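Local coordinates for GAF domain/HD domain protein (PDB 3EEA) that is of unknown function but, in its full length, may act as a phosphatase, with this chain supplying the GAF domain, at residues Pro98-Arg101 with Lys102-Asn106; Pro113-Arg117 with Thr118-Gly122; Thr140-Ile143 with Arg144-Ser148. One frame throughout, in Å; residues are numbered along the deposited sequence.

Interaction 1. Residues Pro98-Arg101 with Lys102-Asn106; sequences PKLR and KLLRN
Pro98 and Lys102 meet one turn apart in the short helix 98-103 of the GAF domain, where three i to i+4 bonds, to Pro98 O, Lys99 O and Leu100 O, hold the backbone. Lys102 N reaches Pro98 O at 3.3 Å, and the same carbonyl takes a weak second bond from the lysine's own side chain, Lys102 NZ to Pro98 O at 3.5 Å. That return is possible because the chain leaves CB beside the backbone N (chi1 -69°) and then kinks at chi3 and chi4. Next in line, Lys99 O accepts Leu103 N at 3.1 Å, with a weak share from Lys102 N. Leu104 N closes on Leu100 O at 2.9 Å, just as Leu104 becomes the first residue to leave helical geometry. The aliphatic parts follow the same spacing: Leu103 lies alongside the Lys99 methylenes, and Leu104 CD1 sits 4.3 Å from Leu100 CB. Leu103 lines the pocket that holds a PG6 molecule, probably from the crystallisation liquor. Arg101 points its polar end elsewhere, bonding through NE to Ser93 O. Past the helix, Arg105 folds back on Lys102 O: its NH1 donates over 3.1 Å, nearly straight at 163°, with the oxygen in the guanidinium plane.

Interaction 2. Residues Pro113-Arg117 with Thr118-Gly122; sequences PMVVR and TQVIG
The tight beta hairpin joining strands 107-116 and 119-129 of the GAF sheet turns here through a type II' turn from Val116 to Gln119. Val116 N donates to Gln119 O at 2.9 Å, and Gln119 N returns to Val116 O at 3.0 Å from well above the carbonyl plane. Arg117, at the second turn position, takes a positive phi of 57°, unusual for a residue with a side chain. Beside it, Thr118 OG1 donates to Gln119 OE1 on a lone pair in the amide plane.

Further along, Ile121 and Gly122 together face Met114, a beta bulge: Ile121 N bonds Met114 O, while Met114 N bonds Gly122 O at 2.8 Å, from above that carbonyl's plane. Ile121 CG1 sits in the crowded position between backbone N and carbonyl carbon (chi1 67°), which lays it across Met114 at about a right angle, CG1 3.9 Å from Met114 CB. Its CD1 then lies near both Met114 CE and Val116 CG2. Met114 and Val116 also pack on helix 137-158. With no side chain, Gly122 makes room for the Met114 sulfur, SD resting 4.0 Å from Gly122 CA. On the other face, Val115 also meets Leu11 of the second subunit, and Val115 CG2 touches Val120 CG2 at 4.2 Å.

Interaction 3. Residues Thr140-Ile143 with Arg144-Ser148; sequences TAII and RDLVS
Ile143 turns CG1 beside its backbone N (chi1 -67°), which leaves CG2 anti to that N; in Val147 CG1 is the anti branch (chi1 170°) and CG2 lies beside N. One turn apart on helix 137-158 of the GAF domain, the two CG2 methyls meet at 4.1 Å. The side chains run side by side toward the sheet, Ile143 onto Leu110, Val112 and Met126, and Val147 onto Val124. Ile142 and Leu146 repeat the pattern one residue earlier, CG2 of the isoleucine against CD1 of the leucine. Leu146 packs into helix 14-28 and also meets His149 of the second subunit.

Near-straight i to i+4 bonds run beneath, from Arg144 N to Thr140 O (2.8 Å) through to Val147 N to Ile143 O (2.9 Å). Arg144 lays its aliphatic stem obliquely across Thr140, CD 3.7 Å from Thr140 CG2; the threonine hydroxyl is occupied by Ser136 O. Asp145 CG lies 3.2 Å from Ala141 O by proximity alone, since that oxygen's bond comes from Asp145 N; the side chain also packs against Asp20 of the second subunit. Cut back to an alanine, it would probably thin the cover over Ala141 O and leave a gap facing that Asp20. Arg144 O, one turn before Ser148, is a double acceptor: Ser148 N at 2.9 Å and Ser148 OG at 2.8 Å approach it from opposite faces of its plane.

How the interactions relate
Read from the N terminus, the three contacts come strictly in series; none nests in or crosses another, and each joins immediately adjacent segments. Interaction 1 ends the short helix 98-103 at the PG6 pocket, and the chain soon enters strand 107-116. Interaction 2 closes the hairpin that sends it back along strand 119-129. Interaction 3 follows in helix 137-158, which lies against that hairpin: Met114 CG and Val147 CG1 are 3.8 Å apart, joining helix to sheet. Interactions 2 and 3 both reach the second subunit. Interaction 1 stands apart, across the chain's centre from both, with its nearest atoms about 15 Å from interaction 2.

Interaction 1. Residues Pro98-Arg101 with Lys102-Asn106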
ATOM      1  N   PRO A  98       0.139   4.727 -34.147  1.00 32.63           N
ATOM      2  CA  PRO A  98      -1.236   4.770 -34.666  1.00 31.33           C
ATOM      3  C   PRO A  98      -2.163   3.737 -34.022  1.00 30.62           C
ATOM      4  O   PRO A  98      -3.290   4.075 -33.647  1.00 30.48           O
ATOM      5  CB  PRO A  98      -1.045   4.451 -36.158  1.00 31.61           C
ATOM      6  CG  PRO A  98       0.294   5.030 -36.478  1.00 31.91           C
ATOM      7  CD  PRO A  98       1.133   4.908 -35.228  1.00 32.21           C
ATOM      8  N   LYS A  99      -1.695   2.493 -33.906  1.00 29.63           N
ATOM      9  CA  LYS A  99      -2.451   1.436 -33.220  1.00 30.38           C
ATOM     10  C   LYS A  99      -2.893   1.904 -31.810  1.00 30.18           C
ATOM     11  O   LYS A  99      -4.076   1.765 -31.443  1.00 30.39           O
ATOM     12  CB  LYS A  99      -1.637   0.120 -33.160  1.00 30.57           C
ATOM     13  CG  LYS A  99      -2.183  -0.956 -32.187  1.00 32.95           C
ATOM     14  CD  LYS A  99      -1.832  -2.422 -32.547  1.00 35.55           C
ATOM     15  CE  LYS A  99      -0.310  -2.719 -32.734  1.00 37.92           C
ATOM     16  NZ  LYS A  99       0.497  -2.786 -31.450  1.00 39.98           N
ATOM     17  N   LEU A 100      -1.968   2.501 -31.058  1.00 29.89           N
ATOM     18  CA  LEU A 100      -2.239   2.857 -29.651  1.00 29.96           C
ATOM     19  C   LEU A 100      -3.144   4.088 -29.533  1.00 30.67           C
ATOM     20  O   LEU A 100      -4.028   4.111 -28.673  1.00 28.79           O
ATOM     21  CB  LEU A 100      -0.935   3.076 -28.876  1.00 29.71           C
ATOM     22  CG  LEU A 100      -0.191   1.771 -28.556  1.00 29.50           C
ATOM     23  CD1 LEU A 100       1.253   1.992 -28.077  1.00 29.64           C
ATOM     24  CD2 LEU A 100      -0.983   0.930 -27.525  1.00 31.09           C
ATOM     25  N   ARG A 101      -2.956   5.083 -30.418  1.00 31.43           N
ATOM     26  CA  ARG A 101      -3.862   6.241 -30.461  1.00 33.02           C
ATOM     27  C   ARG A 101      -5.337   5.811 -30.605  1.00 33.25           C
ATOM     28  O   ARG A 101      -6.234   6.386 -29.977  1.00 33.94           O
ATOM     29  CB  ARG A 101      -3.503   7.185 -31.604  1.00 33.44           C
ATOM     30  CG  ARG A 101      -2.222   7.936 -31.412  1.00 35.03           C
ATOM     31  CD  ARG A 101      -2.000   8.935 -32.529  1.00 39.94           C
ATOM     32  NE  ARG A 101      -0.564   9.068 -32.817  1.00 43.77           N
ATOM     33  CZ  ARG A 101       0.053   8.644 -33.928  1.00 46.71           C
ATOM     34  NH1 ARG A 101      -0.616   8.063 -34.926  1.00 48.24           N
ATOM     35  NH2 ARG A 101       1.365   8.818 -34.056  1.00 47.28           N
ATOM     36  N   LYS A 102      -5.581   4.794 -31.419  1.00 32.94           N
ATOM     37  CA  LYS A 102      -6.937   4.357 -31.663  1.00 33.13           C
ATOM     38  C   LYS A 102      -7.442   3.601 -30.466  1.00 32.06           C
ATOM     39  O   LYS A 102      -8.542   3.877 -29.986  1.00 32.24           O
ATOM     40  CB  LYS A 102      -7.031   3.498 -32.923  1.00 33.70           C
ATOM     41  CG  LYS A 102      -6.804   4.275 -34.210  1.00 36.00           C
ATOM     42  CD  LYS A 102      -7.256   3.480 -35.446  1.00 39.92           C
ATOM     43  CE  LYS A 102      -6.360   2.243 -35.737  1.00 41.92           C
ATOM     44  NZ  LYS A 102      -4.992   2.578 -36.274  1.00 43.74           N
ATOM     45  N   LEU A 103      -6.628   2.676 -29.972  1.00 30.48           N
ATOM     46  CA  LEU A 103      -7.017   1.861 -28.835  1.00 30.66           C
ATOM     47  C   LEU A 103      -7.374   2.718 -27.611  1.00 29.14           C
ATOM     48  O   LEU A 103      -8.355   2.424 -26.937  1.00 29.68           O
ATOM     49  CB  LEU A 103      -5.931   0.825 -28.488  1.00 30.53           C
ATOM     50  CG  LEU A 103      -6.086  -0.533 -29.175  1.00 32.70           C
ATOM     51  CD1 LEU A 103      -6.636  -0.397 -30.600  1.00 34.04           C
ATOM     52  CD2 LEU A 103      -4.755  -1.314 -29.119  1.00 32.58           C
ATOM     53  N   LEU A 104      -6.620   3.790 -27.391  1.00 27.83           N
ATOM     54  CA  LEU A 104      -6.679   4.599 -26.155  1.00 26.34           C
ATOM     55  C   LEU A 104      -7.402   5.938 -26.338  1.00 26.44           C
ATOM     56  O   LEU A 104      -7.355   6.810 -25.453  1.00 25.79           O
ATOM     57  CB  LEU A 104      -5.246   4.854 -25.663  1.00 25.73           C
ATOM     58  CG  LEU A 104      -4.320   3.630 -25.514  1.00 24.83           C
ATOM     59  CD1 LEU A 104      -2.879   4.064 -25.149  1.00 23.31           C
ATOM     60  CD2 LEU A 104      -4.909   2.676 -24.456  1.00 23.37           C
ATOM     61  N   ARG A 105      -8.073   6.113 -27.477  1.00 27.09           N
ATOM     62  CA  ARG A 105      -8.619   7.426 -27.852  1.00 27.53           C
ATOM     63  C   ARG A 105      -9.649   8.000 -26.848  1.00 27.11           C
ATOM     64  O   ARG A 105      -9.743   9.204 -26.700  1.00 27.17           O
ATOM     65  CB  ARG A 105      -9.253   7.360 -29.248  1.00 28.59           C
ATOM     66  CG  ARG A 105     -10.679   6.821 -29.256  1.00 31.25           C
ATOM     67  CD  ARG A 105     -11.076   6.228 -30.585  1.00 33.29           C
ATOM     68  NE  ARG A 105     -12.378   5.598 -30.447  1.00 36.43           N
ATOM     69  CZ  ARG A 105     -12.594   4.335 -30.077  1.00 38.80           C
ATOM     70  NH1 ARG A 105     -11.589   3.501 -29.794  1.00 40.09           N
ATOM     71  NH2 ARG A 105     -13.842   3.897 -29.996  1.00 40.93           N
ATOM     72  N   ASN A 106     -10.401   7.140 -26.165  1.00 27.61           N
ATOM     73  CA  ASN A 106     -11.403   7.594 -25.186  1.00 27.38           C
ATOM     74  C   ASN A 106     -10.889   7.722 -23.759  1.00 26.10           C
ATOM     75  O   ASN A 106     -11.705   7.881 -22.805  1.00 25.29           O
ATOM     76  CB  ASN A 106     -12.604   6.638 -25.152  1.00 28.35           C
ATOM     77  CG  ASN A 106     -13.537   6.805 -26.342  1.00 31.28           C
ATOM     78  OD1 ASN A 106     -14.282   5.872 -26.684  1.00 34.83           O
ATOM     79  ND2 ASN A 106     -13.501   7.974 -26.980  1.00 30.19           N
TER

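Interaction 2. Residues Pro113-Arg117 with Thr118-Gly122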
ATOM      1  N   PRO A 113       6.497   4.530 -14.011  1.00 17.06           N
ATOM      2  CA  PRO A 113       7.557   3.523 -14.087  1.00 16.96           C
ATOM      3  C   PRO A 113       7.737   2.889 -12.739  1.00 16.38           C
ATOM      4  O   PRO A 113       7.549   3.571 -11.723  1.00 15.99           O
ATOM      5  CB  PRO A 113       8.819   4.312 -14.443  1.00 16.09           C
ATOM      6  CG  PRO A 113       8.538   5.700 -14.102  1.00 19.65           C
ATOM      7  CD  PRO A 113       7.005   5.905 -14.190  1.00 16.92           C
ATOM      8  N   MET A 114       8.052   1.597 -12.731  1.00 16.58           N
ATOM      9  CA  MET A 114       8.465   0.896 -11.482  1.00 17.01           C
ATOM     10  C   MET A 114       9.971   1.119 -11.364  1.00 17.38           C
ATOM     11  O   MET A 114      10.759   0.589 -12.148  1.00 17.10           O
ATOM     12  CB  MET A 114       8.121  -0.593 -11.555  1.00 16.65           C
ATOM     13  CG  MET A 114       6.649  -0.917 -11.770  1.00 19.04           C
ATOM     14  SD  MET A 114       6.300  -2.746 -11.934  1.00 16.78           S
ATOM     15  CE  MET A 114       7.322  -3.308 -10.614  1.00 23.35           C
ATOM     16  N   VAL A 115      10.369   1.964 -10.421  1.00 17.28           N
ATOM     17  CA  VAL A 115      11.745   2.364 -10.273  1.00 18.62           C
ATOM     18  C   VAL A 115      12.267   1.914  -8.895  1.00 19.90           C
ATOM     19  O   VAL A 115      11.599   2.099  -7.834  1.00 18.46           O
ATOM     20  CB  VAL A 115      11.850   3.894 -10.331  1.00 19.05           C
ATOM     21  CG1 VAL A 115      13.281   4.343 -10.091  1.00 19.49           C
ATOM     22  CG2 VAL A 115      11.322   4.424 -11.648  1.00 20.25           C
ATOM     23  N   VAL A 116      13.422   1.290  -8.933  1.00 19.69           N
ATOM     24  CA  VAL A 116      14.140   0.911  -7.732  1.00 22.55           C
ATOM     25  C   VAL A 116      15.518   1.477  -7.849  1.00 24.47           C
ATOM     26  O   VAL A 116      16.303   1.118  -8.778  1.00 24.50           O
ATOM     27  CB  VAL A 116      14.193  -0.615  -7.569  1.00 24.04           C
ATOM     28  CG1 VAL A 116      14.995  -1.032  -6.311  1.00 24.84           C
ATOM     29  CG2 VAL A 116      12.797  -1.092  -7.442  1.00 21.93           C
ATOM     30  N   ARG A 117      15.748   2.415  -6.930  1.00 25.36           N
ATOM     31  CA  ARG A 117      16.909   3.266  -6.902  1.00 27.54           C
ATOM     32  C   ARG A 117      16.933   3.980  -8.237  1.00 26.50           C
ATOM     33  O   ARG A 117      15.983   4.743  -8.513  1.00 28.40           O
ATOM     34  CB  ARG A 117      18.151   2.455  -6.541  1.00 28.02           C
ATOM     35  CG  ARG A 117      18.172   2.296  -5.018  1.00 32.89           C
ATOM     36  CD  ARG A 117      19.013   1.159  -4.510  1.00 39.18           C
ATOM     37  NE  ARG A 117      19.023   1.239  -3.045  1.00 45.06           N
ATOM     38  CZ  ARG A 117      19.284   0.227  -2.219  1.00 49.36           C
ATOM     39  NH1 ARG A 117      19.571  -0.983  -2.691  1.00 51.30           N
ATOM     40  NH2 ARG A 117      19.256   0.435  -0.906  1.00 49.92           N
ATOM     41  N   THR A 118      17.907   3.699  -9.088  1.00 24.34           N
ATOM     42  CA  THR A 118      17.988   4.462 -10.345  1.00 25.34           C
ATOM     43  C   THR A 118      17.445   3.728 -11.568  1.00 25.33           C
ATOM     44  O   THR A 118      17.501   4.272 -12.685  1.00 26.24           O
ATOM     45  CB  THR A 118      19.464   4.799 -10.654  1.00 24.45           C
ATOM     46  OG1 THR A 118      20.159   3.591 -10.970  1.00 27.75           O
ATOM     47  CG2 THR A 118      20.127   5.483  -9.455  1.00 25.54           C
ATOM     48  N   GLN A 119      17.002   2.483 -11.366  1.00 24.36           N
ATOM     49  CA  GLN A 119      16.671   1.565 -12.437  1.00 25.00           C
ATOM     50  C   GLN A 119      15.154   1.358 -12.634  1.00 23.61           C
ATOM     51  O   GLN A 119      14.425   1.226 -11.665  1.00 23.46           O
ATOM     52  CB  GLN A 119      17.300   0.226 -12.111  1.00 26.27           C
ATOM     53  CG  GLN A 119      18.837   0.314 -12.092  1.00 31.27           C
ATOM     54  CD  GLN A 119      19.379   0.745 -13.446  1.00 37.36           C
ATOM     55  OE1 GLN A 119      19.845   1.890 -13.631  1.00 42.42           O
ATOM     56  NE2 GLN A 119      19.294  -0.159 -14.420  1.00 41.05           N
ATOM     57  N   VAL A 120      14.726   1.282 -13.903  1.00 20.94           N
ATOM     58  CA  VAL A 120      13.320   1.021 -14.271  1.00 20.05           C
ATOM     59  C   VAL A 120      13.213  -0.473 -14.473  1.00 19.27           C
ATOM     60  O   VAL A 120      13.948  -1.030 -15.321  1.00 20.79           O
ATOM     61  CB  VAL A 120      12.893   1.781 -15.546  1.00 18.98           C
ATOM     62  CG1 VAL A 120      11.453   1.404 -15.991  1.00 20.51           C
ATOM     63  CG2 VAL A 120      13.010   3.265 -15.370  1.00 20.54           C
ATOM     64  N   ILE A 121      12.352  -1.140 -13.690  1.00 16.96           N
ATOM     65  CA  ILE A 121      12.119  -2.575 -13.785  1.00 16.91           C
ATOM     66  C   ILE A 121      10.764  -2.992 -14.351  1.00 15.10           C
ATOM     67  O   ILE A 121      10.488  -4.190 -14.524  1.00 15.46           O
ATOM     68  CB  ILE A 121      12.312  -3.293 -12.432  1.00 18.38           C
ATOM     69  CG1 ILE A 121      11.240  -2.907 -11.397  1.00 19.17           C
ATOM     70  CG2 ILE A 121      13.699  -2.982 -11.855  1.00 22.11           C
ATOM     71  CD1 ILE A 121      11.321  -3.784 -10.155  1.00 24.30           C
ATOM     72  N   GLY A 122       9.944  -2.009 -14.692  1.00 16.04           N
ATOM     73  CA  GLY A 122       8.587  -2.275 -15.137  1.00 15.78           C
ATOM     74  C   GLY A 122       7.798  -0.990 -15.241  1.00 14.85           C
ATOM     75  O   GLY A 122       8.355   0.135 -15.126  1.00 13.82           O
TER

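Interaction 3. Residues Thr140-Ile143 with Arg144-Ser148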
ATOM      1  N   THR A 140      -2.068  10.869  -8.064  1.00 15.10           N
ATOM      2  CA  THR A 140      -0.798  10.443  -8.601  1.00 15.52           C
ATOM      3  C   THR A 140       0.237  10.200  -7.472  1.00 14.61           C
ATOM      4  O   THR A 140       1.083   9.307  -7.579  1.00 14.37           O
ATOM      5  CB  THR A 140      -0.292  11.417  -9.709  1.00 16.50           C
ATOM      6  OG1 THR A 140      -1.309  11.460 -10.733  1.00 18.56           O
ATOM      7  CG2 THR A 140       0.989  10.918 -10.320  1.00 17.62           C
ATOM      8  N   ALA A 141       0.213  11.013  -6.438  1.00 14.75           N
ATOM      9  CA  ALA A 141       1.149  10.858  -5.319  1.00 15.37           C
ATOM     10  C   ALA A 141       0.975   9.476  -4.660  1.00 16.20           C
ATOM     11  O   ALA A 141       1.961   8.792  -4.401  1.00 17.08           O
ATOM     12  CB  ALA A 141       0.946  11.942  -4.291  1.00 14.97           C
ATOM     13  N   ILE A 142      -0.279   9.115  -4.410  1.00 14.93           N
ATOM     14  CA  ILE A 142      -0.640   7.794  -3.856  1.00 15.79           C
ATOM     15  C   ILE A 142      -0.171   6.656  -4.754  1.00 14.44           C
ATOM     16  O   ILE A 142       0.468   5.705  -4.278  1.00 14.09           O
ATOM     17  CB  ILE A 142      -2.151   7.688  -3.625  1.00 15.38           C
ATOM     18  CG1 ILE A 142      -2.561   8.724  -2.550  1.00 18.53           C
ATOM     19  CG2 ILE A 142      -2.482   6.215  -3.205  1.00 16.98           C
ATOM     20  CD1 ILE A 142      -4.025   8.936  -2.376  1.00 20.46           C
ATOM     21  N   ILE A 143      -0.508   6.749  -6.034  1.00 13.60           N
ATOM     22  CA  ILE A 143      -0.106   5.784  -7.025  1.00 14.45           C
ATOM     23  C   ILE A 143       1.423   5.598  -7.056  1.00 14.12           C
ATOM     24  O   ILE A 143       1.911   4.470  -6.972  1.00 14.23           O
ATOM     25  CB  ILE A 143      -0.666   6.137  -8.432  1.00 13.87           C
ATOM     26  CG1 ILE A 143      -2.231   6.004  -8.424  1.00 14.39           C
ATOM     27  CG2 ILE A 143      -0.093   5.223  -9.474  1.00 14.86           C
ATOM     28  CD1 ILE A 143      -2.926   6.718  -9.590  1.00 15.49           C
ATOM     29  N   ARG A 144       2.147   6.710  -7.178  1.00 13.15           N
ATOM     30  CA  ARG A 144       3.602   6.638  -7.239  1.00 13.50           C
ATOM     31  C   ARG A 144       4.207   5.966  -5.985  1.00 13.67           C
ATOM     32  O   ARG A 144       5.146   5.142  -6.065  1.00 14.60           O
ATOM     33  CB  ARG A 144       4.178   8.068  -7.418  1.00 13.88           C
ATOM     34  CG  ARG A 144       3.921   8.560  -8.792  1.00 15.21           C
ATOM     35  CD  ARG A 144       4.347  10.032  -8.976  1.00 15.67           C
ATOM     36  NE  ARG A 144       5.773  10.149  -8.694  1.00 17.70           N
ATOM     37  CZ  ARG A 144       6.432  11.310  -8.635  1.00 17.16           C
ATOM     38  NH1 ARG A 144       5.798  12.460  -8.766  1.00 18.68           N
ATOM     39  NH2 ARG A 144       7.720  11.280  -8.417  1.00 18.65           N
ATOM     40  N   ASP A 145       3.661   6.307  -4.824  1.00 13.55           N
ATOM     41  CA  ASP A 145       4.114   5.700  -3.562  1.00 15.20           C
ATOM     42  C   ASP A 145       3.929   4.190  -3.562  1.00 14.80           C
ATOM     43  O   ASP A 145       4.884   3.416  -3.286  1.00 14.61           O
ATOM     44  CB  ASP A 145       3.361   6.321  -2.403  1.00 15.55           C
ATOM     45  CG  ASP A 145       3.880   7.705  -2.024  1.00 24.04           C
ATOM     46  OD1 ASP A 145       5.058   7.990  -2.249  1.00 31.94           O
ATOM     47  OD2 ASP A 145       3.097   8.458  -1.379  1.00 31.00           O
ATOM     48  N   LEU A 146       2.697   3.762  -3.888  1.00 14.13           N
ATOM     49  CA  LEU A 146       2.328   2.326  -3.800  1.00 14.50           C
ATOM     50  C   LEU A 146       3.121   1.498  -4.838  1.00 13.32           C
ATOM     51  O   LEU A 146       3.673   0.455  -4.534  1.00 13.33           O
ATOM     52  CB  LEU A 146       0.837   2.144  -3.979  1.00 15.54           C
ATOM     53  CG  LEU A 146       0.010   2.599  -2.774  1.00 19.17           C
ATOM     54  CD1 LEU A 146      -1.462   2.233  -2.949  1.00 21.35           C
ATOM     55  CD2 LEU A 146       0.516   2.045  -1.477  1.00 26.20           C
ATOM     56  N   VAL A 147       3.287   2.042  -6.032  1.00 12.37           N
ATOM     57  CA  VAL A 147       4.056   1.400  -7.076  1.00 13.16           C
ATOM     58  C   VAL A 147       5.511   1.319  -6.659  1.00 13.13           C
ATOM     59  O   VAL A 147       6.167   0.334  -6.905  1.00 13.11           O
ATOM     60  CB  VAL A 147       3.899   2.113  -8.446  1.00 13.08           C
ATOM     61  CG1 VAL A 147       4.907   1.598  -9.539  1.00 14.64           C
ATOM     62  CG2 VAL A 147       2.454   2.002  -8.906  1.00 15.53           C
ATOM     63  N   SER A 148       6.032   2.352  -5.997  1.00 13.20           N
ATOM     64  CA  SER A 148       7.407   2.326  -5.571  1.00 13.13           C
ATOM     65  C   SER A 148       7.633   1.302  -4.508  1.00 11.54           C
ATOM     66  O   SER A 148       8.681   0.661  -4.486  1.00 13.40           O
ATOM     67  CB  SER A 148       7.888   3.682  -5.109  1.00 15.27           C
ATOM     68  OG  SER A 148       7.832   4.539  -6.226  1.00 24.17           O
TER